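Long-range contacts in alpha-galacturonidase (Bacillus subtilis, PDB 3FEF), which hydrolyses alpha-1,4-linked galacturonides, probably di-galacturonate in nature, to release alpha-D-galacturonate, using NAD+ and a manganese ion: residues K71-A76 with R134-E139; I81-G86 with P124-I129; R118-V123 with E397-A402. One frame throughout, in Å; residues are numbered along the deposited sequence.

Contact 1 (K71-A76 with R134-E139)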
# COMPACT_ATOMS: atom_id res chain seq x y z
N LYS A 71 7.81 -38.57 -12.44
CA LYS A 71 9.14 -39.07 -12.74
C LYS A 71 10.05 -37.95 -13.28
O LYS A 71 11.21 -37.87 -12.92
CB LYS A 71 9.05 -40.21 -13.74
CG LYS A 71 9.74 -41.50 -13.28
CD LYS A 71 9.02 -42.74 -13.84
CE LYS A 71 8.44 -42.45 -15.22
NZ LYS A 71 7.47 -43.50 -15.68
N ALA A 72 9.50 -37.09 -14.13
CA ALA A 72 10.24 -35.93 -14.61
C ALA A 72 10.70 -35.05 -13.44
O ALA A 72 11.85 -34.63 -13.39
CB ALA A 72 9.41 -35.12 -15.58
N LEU A 73 9.80 -34.81 -12.49
CA LEU A 73 10.02 -33.81 -11.45
C LEU A 73 10.91 -34.29 -10.30
O LEU A 73 11.65 -33.50 -9.72
CB LEU A 73 8.68 -33.29 -10.92
CG LEU A 73 7.75 -32.54 -11.89
CD1 LEU A 73 6.45 -32.19 -11.22
CD2 LEU A 73 8.38 -31.26 -12.47
N SER A 74 10.85 -35.57 -9.98
CA SER A 74 11.52 -36.02 -8.78
C SER A 74 13.00 -35.65 -8.83
O SER A 74 13.68 -35.92 -9.82
CB SER A 74 11.33 -37.53 -8.58
OG SER A 74 12.24 -38.25 -9.39
N ALA A 75 13.48 -35.02 -7.76
CA ALA A 75 14.87 -34.57 -7.67
C ALA A 75 15.27 -33.51 -8.70
O ALA A 75 16.45 -33.29 -8.92
CB ALA A 75 15.81 -35.78 -7.75
N ALA A 76 14.31 -32.86 -9.34
CA ALA A 76 14.65 -31.86 -10.36
C ALA A 76 15.18 -30.57 -9.73
O ALA A 76 14.66 -30.12 -8.72
CB ALA A 76 13.45 -31.57 -11.24
N ARG A 134 4.77 -28.58 -6.68
CA ARG A 134 4.63 -28.52 -5.22
C ARG A 134 4.87 -29.89 -4.57
O ARG A 134 5.51 -29.99 -3.53
CB ARG A 134 3.23 -28.07 -4.82
CG ARG A 134 3.07 -27.89 -3.30
CD ARG A 134 1.65 -27.50 -2.96
NE ARG A 134 0.74 -28.58 -3.30
CZ ARG A 134 -0.58 -28.44 -3.43
NH1 ARG A 134 -1.14 -27.26 -3.26
NH2 ARG A 134 -1.33 -29.49 -3.73
N ASP A 135 4.33 -30.94 -5.19
CA ASP A 135 4.39 -32.26 -4.59
C ASP A 135 5.79 -32.86 -4.74
O ASP A 135 6.33 -33.39 -3.80
CB ASP A 135 3.34 -33.19 -5.21
CG ASP A 135 1.91 -32.77 -4.88
OD1 ASP A 135 1.69 -32.07 -3.87
OD2 ASP A 135 0.99 -33.14 -5.65
N TYR A 136 6.40 -32.74 -5.92
CA TYR A 136 7.66 -33.45 -6.17
C TYR A 136 8.95 -32.64 -6.25
O TYR A 136 10.01 -33.22 -6.18
CB TYR A 136 7.52 -34.33 -7.41
CG TYR A 136 6.24 -35.11 -7.38
CD1 TYR A 136 6.03 -36.08 -6.40
CD2 TYR A 136 5.22 -34.85 -8.28
CE1 TYR A 136 4.85 -36.78 -6.35
CE2 TYR A 136 4.03 -35.55 -8.23
CZ TYR A 136 3.85 -36.52 -7.26
OH TYR A 136 2.68 -37.23 -7.19
N ALA A 137 8.87 -31.33 -6.39
CA ALA A 137 10.08 -30.54 -6.61
C ALA A 137 9.88 -29.12 -6.12
O ALA A 137 10.17 -28.15 -6.83
CB ALA A 137 10.45 -30.56 -8.08
N PRO A 138 9.36 -28.99 -4.90
CA PRO A 138 9.01 -27.72 -4.28
C PRO A 138 10.12 -26.68 -4.32
O PRO A 138 9.83 -25.49 -4.33
CB PRO A 138 8.70 -28.10 -2.82
CG PRO A 138 9.04 -29.59 -2.70
CD PRO A 138 8.93 -30.13 -4.08
N GLU A 139 11.37 -27.12 -4.36
CA GLU A 139 12.47 -26.19 -4.23
C GLU A 139 13.15 -25.91 -5.57
O GLU A 139 14.12 -25.19 -5.62
CB GLU A 139 13.50 -26.70 -3.21
CG GLU A 139 12.99 -26.82 -1.77
CD GLU A 139 13.34 -25.60 -0.93
OE1 GLU A 139 13.43 -24.48 -1.47
OE2 GLU A 139 13.53 -25.77 0.30

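Contact 2 (I81-G86 with P124-I129)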
# COMPACT_ATOMS: atom_id res chain seq x y z
N ILE A 81 9.05 -25.25 -18.74
CA ILE A 81 7.73 -25.53 -19.28
C ILE A 81 7.56 -24.83 -20.61
O ILE A 81 7.62 -23.59 -20.72
CB ILE A 81 6.60 -25.05 -18.35
CG1 ILE A 81 6.85 -25.53 -16.92
CG2 ILE A 81 5.24 -25.54 -18.89
CD1 ILE A 81 5.91 -24.87 -15.88
N SER A 82 7.31 -25.65 -21.63
CA SER A 82 7.06 -25.15 -22.95
C SER A 82 6.06 -26.06 -23.64
O SER A 82 6.45 -26.94 -24.41
CB SER A 82 8.36 -25.15 -23.72
OG SER A 82 8.09 -25.10 -25.09
N ILE A 83 4.78 -25.87 -23.35
CA ILE A 83 3.73 -26.70 -23.94
C ILE A 83 2.77 -25.86 -24.76
O ILE A 83 2.77 -24.63 -24.68
CB ILE A 83 2.89 -27.39 -22.87
CG1 ILE A 83 2.23 -26.35 -21.97
CG2 ILE A 83 3.72 -28.40 -22.07
CD1 ILE A 83 1.35 -26.96 -20.93
N LEU A 84 1.95 -26.55 -25.54
CA LEU A 84 0.87 -25.92 -26.27
C LEU A 84 -0.42 -26.28 -25.53
O LEU A 84 -0.73 -27.46 -25.36
CB LEU A 84 0.82 -26.46 -27.70
CG LEU A 84 -0.41 -26.01 -28.50
CD1 LEU A 84 -0.34 -24.51 -28.83
CD2 LEU A 84 -0.57 -26.85 -29.77
N PRO A 85 -1.14 -25.26 -25.04
CA PRO A 85 -2.44 -25.43 -24.39
C PRO A 85 -3.53 -25.72 -25.41
O PRO A 85 -4.14 -24.80 -25.95
CB PRO A 85 -2.70 -24.07 -23.74
CG PRO A 85 -1.39 -23.30 -23.84
CD PRO A 85 -0.66 -23.87 -25.00
N GLY A 86 -3.78 -27.00 -25.68
CA GLY A 86 -4.75 -27.39 -26.70
C GLY A 86 -4.08 -27.73 -28.00
O GLY A 86 -2.86 -27.62 -28.12
N PRO A 124 -6.28 -24.82 -16.18
CA PRO A 124 -6.24 -26.08 -15.41
C PRO A 124 -5.01 -26.94 -15.74
O PRO A 124 -4.61 -27.77 -14.93
CB PRO A 124 -7.56 -26.79 -15.78
CG PRO A 124 -8.03 -26.12 -17.05
CD PRO A 124 -7.44 -24.72 -17.09
N ILE A 125 -4.39 -26.73 -16.89
CA ILE A 125 -3.13 -27.40 -17.19
C ILE A 125 -2.02 -26.93 -16.24
O ILE A 125 -1.22 -27.72 -15.75
CB ILE A 125 -2.71 -27.19 -18.65
CG1 ILE A 125 -3.77 -27.77 -19.59
CG2 ILE A 125 -1.35 -27.85 -18.92
CD1 ILE A 125 -3.41 -27.66 -21.08
N PHE A 126 -1.98 -25.63 -15.95
CA PHE A 126 -0.91 -25.11 -15.12
C PHE A 126 -1.19 -25.30 -13.62
O PHE A 126 -0.26 -25.44 -12.82
CB PHE A 126 -0.58 -23.65 -15.48
CG PHE A 126 0.33 -23.53 -16.67
CD1 PHE A 126 1.68 -23.23 -16.50
CD2 PHE A 126 -0.16 -23.76 -17.95
CE1 PHE A 126 2.54 -23.13 -17.61
CE2 PHE A 126 0.70 -23.66 -19.08
CZ PHE A 126 2.04 -23.36 -18.90
N ALA A 127 -2.47 -25.33 -13.25
CA ALA A 127 -2.84 -25.69 -11.89
C ALA A 127 -2.31 -27.08 -11.58
O ALA A 127 -1.76 -27.32 -10.50
CB ALA A 127 -4.37 -25.66 -11.72
N GLU A 128 -2.46 -28.00 -12.54
CA GLU A 128 -1.98 -29.37 -12.38
C GLU A 128 -0.44 -29.43 -12.33
O GLU A 128 0.14 -30.16 -11.53
CB GLU A 128 -2.51 -30.29 -13.50
CG GLU A 128 -1.95 -31.72 -13.40
CD GLU A 128 -2.63 -32.74 -14.31
OE1 GLU A 128 -2.99 -32.41 -15.47
OE2 GLU A 128 -2.79 -33.91 -13.87
N ILE A 129 0.21 -28.68 -13.20
CA ILE A 129 1.67 -28.58 -13.16
C ILE A 129 2.13 -28.00 -11.83
O ILE A 129 3.04 -28.52 -11.18
CB ILE A 129 2.20 -27.76 -14.34
CG1 ILE A 129 2.08 -28.58 -15.63
CG2 ILE A 129 3.63 -27.36 -14.09
CD1 ILE A 129 2.26 -27.74 -16.93

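Contact 3 (R118-V123 with E397-A402)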
# COMPACT_ATOMS: atom_id res chain seq x y z
N ARG A 118 -7.66 -18.96 -24.96
CA ARG A 118 -6.47 -19.79 -24.76
C ARG A 118 -6.04 -19.82 -23.29
O ARG A 118 -5.74 -20.89 -22.74
CB ARG A 118 -5.33 -19.31 -25.67
CG ARG A 118 -4.09 -20.20 -25.65
CD ARG A 118 -3.03 -19.54 -26.53
NE ARG A 118 -1.70 -20.09 -26.35
CZ ARG A 118 -0.99 -20.62 -27.34
NH1 ARG A 118 -1.51 -20.66 -28.56
NH2 ARG A 118 0.23 -21.11 -27.11
N GLY A 119 -6.01 -18.66 -22.66
CA GLY A 119 -5.63 -18.60 -21.25
C GLY A 119 -6.58 -19.49 -20.47
O GLY A 119 -6.17 -20.29 -19.63
N LEU A 120 -7.86 -19.34 -20.75
CA LEU A 120 -8.87 -20.11 -20.06
C LEU A 120 -8.53 -21.61 -20.12
O LEU A 120 -8.54 -22.30 -19.13
CB LEU A 120 -10.18 -19.85 -20.77
CG LEU A 120 -11.43 -19.59 -19.97
CD1 LEU A 120 -11.11 -18.84 -18.67
CD2 LEU A 120 -12.36 -18.79 -20.88
N ARG A 121 -8.23 -22.09 -21.31
CA ARG A 121 -7.82 -23.48 -21.54
C ARG A 121 -6.54 -23.84 -20.77
O ARG A 121 -6.37 -24.96 -20.28
CB ARG A 121 -7.60 -23.65 -23.04
CG ARG A 121 -7.67 -25.05 -23.60
CD ARG A 121 -8.06 -25.03 -25.11
NE ARG A 121 -7.03 -24.42 -25.96
CZ ARG A 121 -7.26 -23.39 -26.77
NH1 ARG A 121 -8.46 -22.87 -26.86
NH2 ARG A 121 -6.28 -22.89 -27.52
N ALA A 122 -5.62 -22.90 -20.65
CA ALA A 122 -4.32 -23.21 -20.03
C ALA A 122 -4.40 -23.29 -18.51
O ALA A 122 -3.59 -23.95 -17.88
CB ALA A 122 -3.26 -22.17 -20.45
N VAL A 123 -5.38 -22.60 -17.92
CA VAL A 123 -5.45 -22.52 -16.48
C VAL A 123 -5.40 -23.89 -15.79
O VAL A 123 -4.59 -24.10 -14.89
CB VAL A 123 -6.67 -21.68 -16.00
CG1 VAL A 123 -6.84 -21.77 -14.47
CG2 VAL A 123 -6.49 -20.22 -16.42
N GLU A 397 -5.98 -11.21 -14.67
CA GLU A 397 -6.37 -11.66 -13.32
C GLU A 397 -7.73 -12.37 -13.33
O GLU A 397 -7.90 -13.39 -12.69
CB GLU A 397 -6.43 -10.47 -12.32
CG GLU A 397 -5.09 -9.84 -11.94
CD GLU A 397 -4.14 -10.81 -11.23
OE1 GLU A 397 -4.47 -11.29 -10.12
OE2 GLU A 397 -3.04 -11.09 -11.80
N ALA A 398 -8.70 -11.81 -14.04
CA ALA A 398 -10.04 -12.40 -14.12
C ALA A 398 -10.00 -13.76 -14.80
O ALA A 398 -10.68 -14.71 -14.38
CB ALA A 398 -10.98 -11.48 -14.85
N VAL A 399 -9.20 -13.87 -15.86
CA VAL A 399 -9.05 -15.15 -16.56
C VAL A 399 -8.49 -16.22 -15.63
O VAL A 399 -9.00 -17.34 -15.59
CB VAL A 399 -8.21 -15.03 -17.86
CG1 VAL A 399 -7.89 -16.42 -18.43
CG2 VAL A 399 -8.98 -14.19 -18.92
N ALA A 400 -7.46 -15.87 -14.87
CA ALA A 400 -6.85 -16.82 -13.96
C ALA A 400 -7.86 -17.27 -12.92
O ALA A 400 -8.00 -18.47 -12.67
CB ALA A 400 -5.61 -16.23 -13.30
N ASP A 401 -8.57 -16.33 -12.31
CA ASP A 401 -9.63 -16.70 -11.38
C ASP A 401 -10.73 -17.53 -12.06
O ASP A 401 -11.09 -18.60 -11.57
CB ASP A 401 -10.25 -15.48 -10.71
CG ASP A 401 -9.27 -14.76 -9.83
OD1 ASP A 401 -8.46 -15.46 -9.17
OD2 ASP A 401 -9.32 -13.51 -9.80
N ALA A 402 -11.26 -17.01 -13.17
CA ALA A 402 -12.32 -17.70 -13.88
C ALA A 402 -11.94 -19.15 -14.14
O ALA A 402 -12.75 -20.07 -13.93
CB ALA A 402 -12.68 -16.99 -15.17

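Contact 1 (K71-A76 with R134-E139)
Two helices of the NAD-binding domain, 69-73 and 112-136, run out beside each other here, and L73 joins their ends. Its side chain can be followed from the backbone. CB lies 3.8 Å from CB of Y136, with CB of A137 a little farther off. The first torsion (chi1 -63°) sets CG anti to the carbonyl carbon, and from there CD1 reaches the edge of the tyrosine ring, near its plane, 4.2 Å from CD2 of Y136. The two side chains cross at about a right angle. One face of the same ring is covered from within its own helix by CB of D135, 3.8 Å above the plane and over the ring centre. The carbonyl O of L73 also approaches CB of A137, at 3.6 Å. That oxygen is used, because it closes a type II turn by accepting a bond from N of A76 at 2.8 Å. L73 and A76 touch A9 on strand 6-11, where NZ of K7 hydrogen-bonds to the carbonyls of A72 and S74. These three carbonyls are thus taken up by the turn and by K7, while the helix ends meet through apolar contact, held by shape rather than directional bonds.

Contact 2 (I81-G86 with P124-I129)
This is a buried, wholly apolar packing of a helix against the segment that leaves the end of a central strand. The setting is the Rossmann-type NAD-binding domain: strand 78-81 and its parallel neighbour 141-144 form a beta-alpha-beta crossover in which helix 112-136 supplies packing for the strand end. The face that helix 124-129 presents consists of I125, F126 and I129, one turn's worth of side chains, and I81, I83 and P85 answer from the other segment. I81 spreads its two branches. CG2 meets the phenyl tip of F126, 3.8 Å from CE1, whereas CD1 meets CG2 of I129 tip to tip, also at 3.8 Å. CD1 of I83 meets the same phenyl ring of F126 at CE2, again at 3.8 Å, and the ring also touches C152, V155 and L156 of helix 149-159. An alanine here would remove the ring and would probably loosen the packing of I81 and I83 and the link to helix 149-159. Farther along the loop, CD1 of I125 comes within 4.1 Å of CA of P85. I83, which lies beside G12 of the NAD+ site inferred by similarity, takes the crowded first torsion (chi1 60°), its CG1 between the backbone N and the carbonyl carbon. That torsion carries CD1 into the helix face, where it sits 3.5 Å from CG2 of I125, closer than ordinary van der Waals contact.

Contact 3 (R118-V123 with E397-A402)
Along helix 397-402, E397 takes no part in the contact and is salt-bridged to R154, and A398 packs on M387 of a second subunit. V399 then turns into the interface. With CG1 anti to the backbone N (chi1 171°), that methyl lies against the backbone of the partner helix, 3.7 Å from N of L120 and 3.9 Å from C of G119. G119 makes this approach possible: a CB at that position would lie only 3.3 Å from CG1 of V399. The carbonyls follow, since O of V399 lies 3.9 Å from CG2 of V123, and O of A400 is equally far from its CG1, so the valine fork bears on two successive peptide oxygens. D401 points away and pairs with K158. A402 ends the walk, its CB 4.3 Å from CD1 of L120; this leucine crosses V399 obliquely, with CD1 of L120 4.0 Å from CG1 of V399. The axes of the two segments come within 8.8 Å of each other, at 41°. The missing side chain at G119 thus admits V399 at this helix-helix crossing, which joins the NAD-binding domain to the family 4 glycosyl hydrolase C-terminal domain.

How the contacts relate
Read from the N terminus, the chain first enters contact 1 at 71-76, then contact 2 at 81-86, before reaching helix 112-136, which serves all three contacts. Going along that helix, 118-123 begins contact 3, 124-129 closes contact 2, and 134-139 closes contact 1. Contact 2 is therefore nested within the loop of contact 1, whereas contact 3, completed only at 397-402, crosses both. Contacts 1 and 2 stay inside the NAD-binding domain; contact 3 ties it to the C-terminal domain. Contacts 2 and 3 touch directly, through a probable hydrogen bond of 2.9 Å from R121 NE to P85 O, while the centres of contacts 1 and 3 stand 25 Å apart.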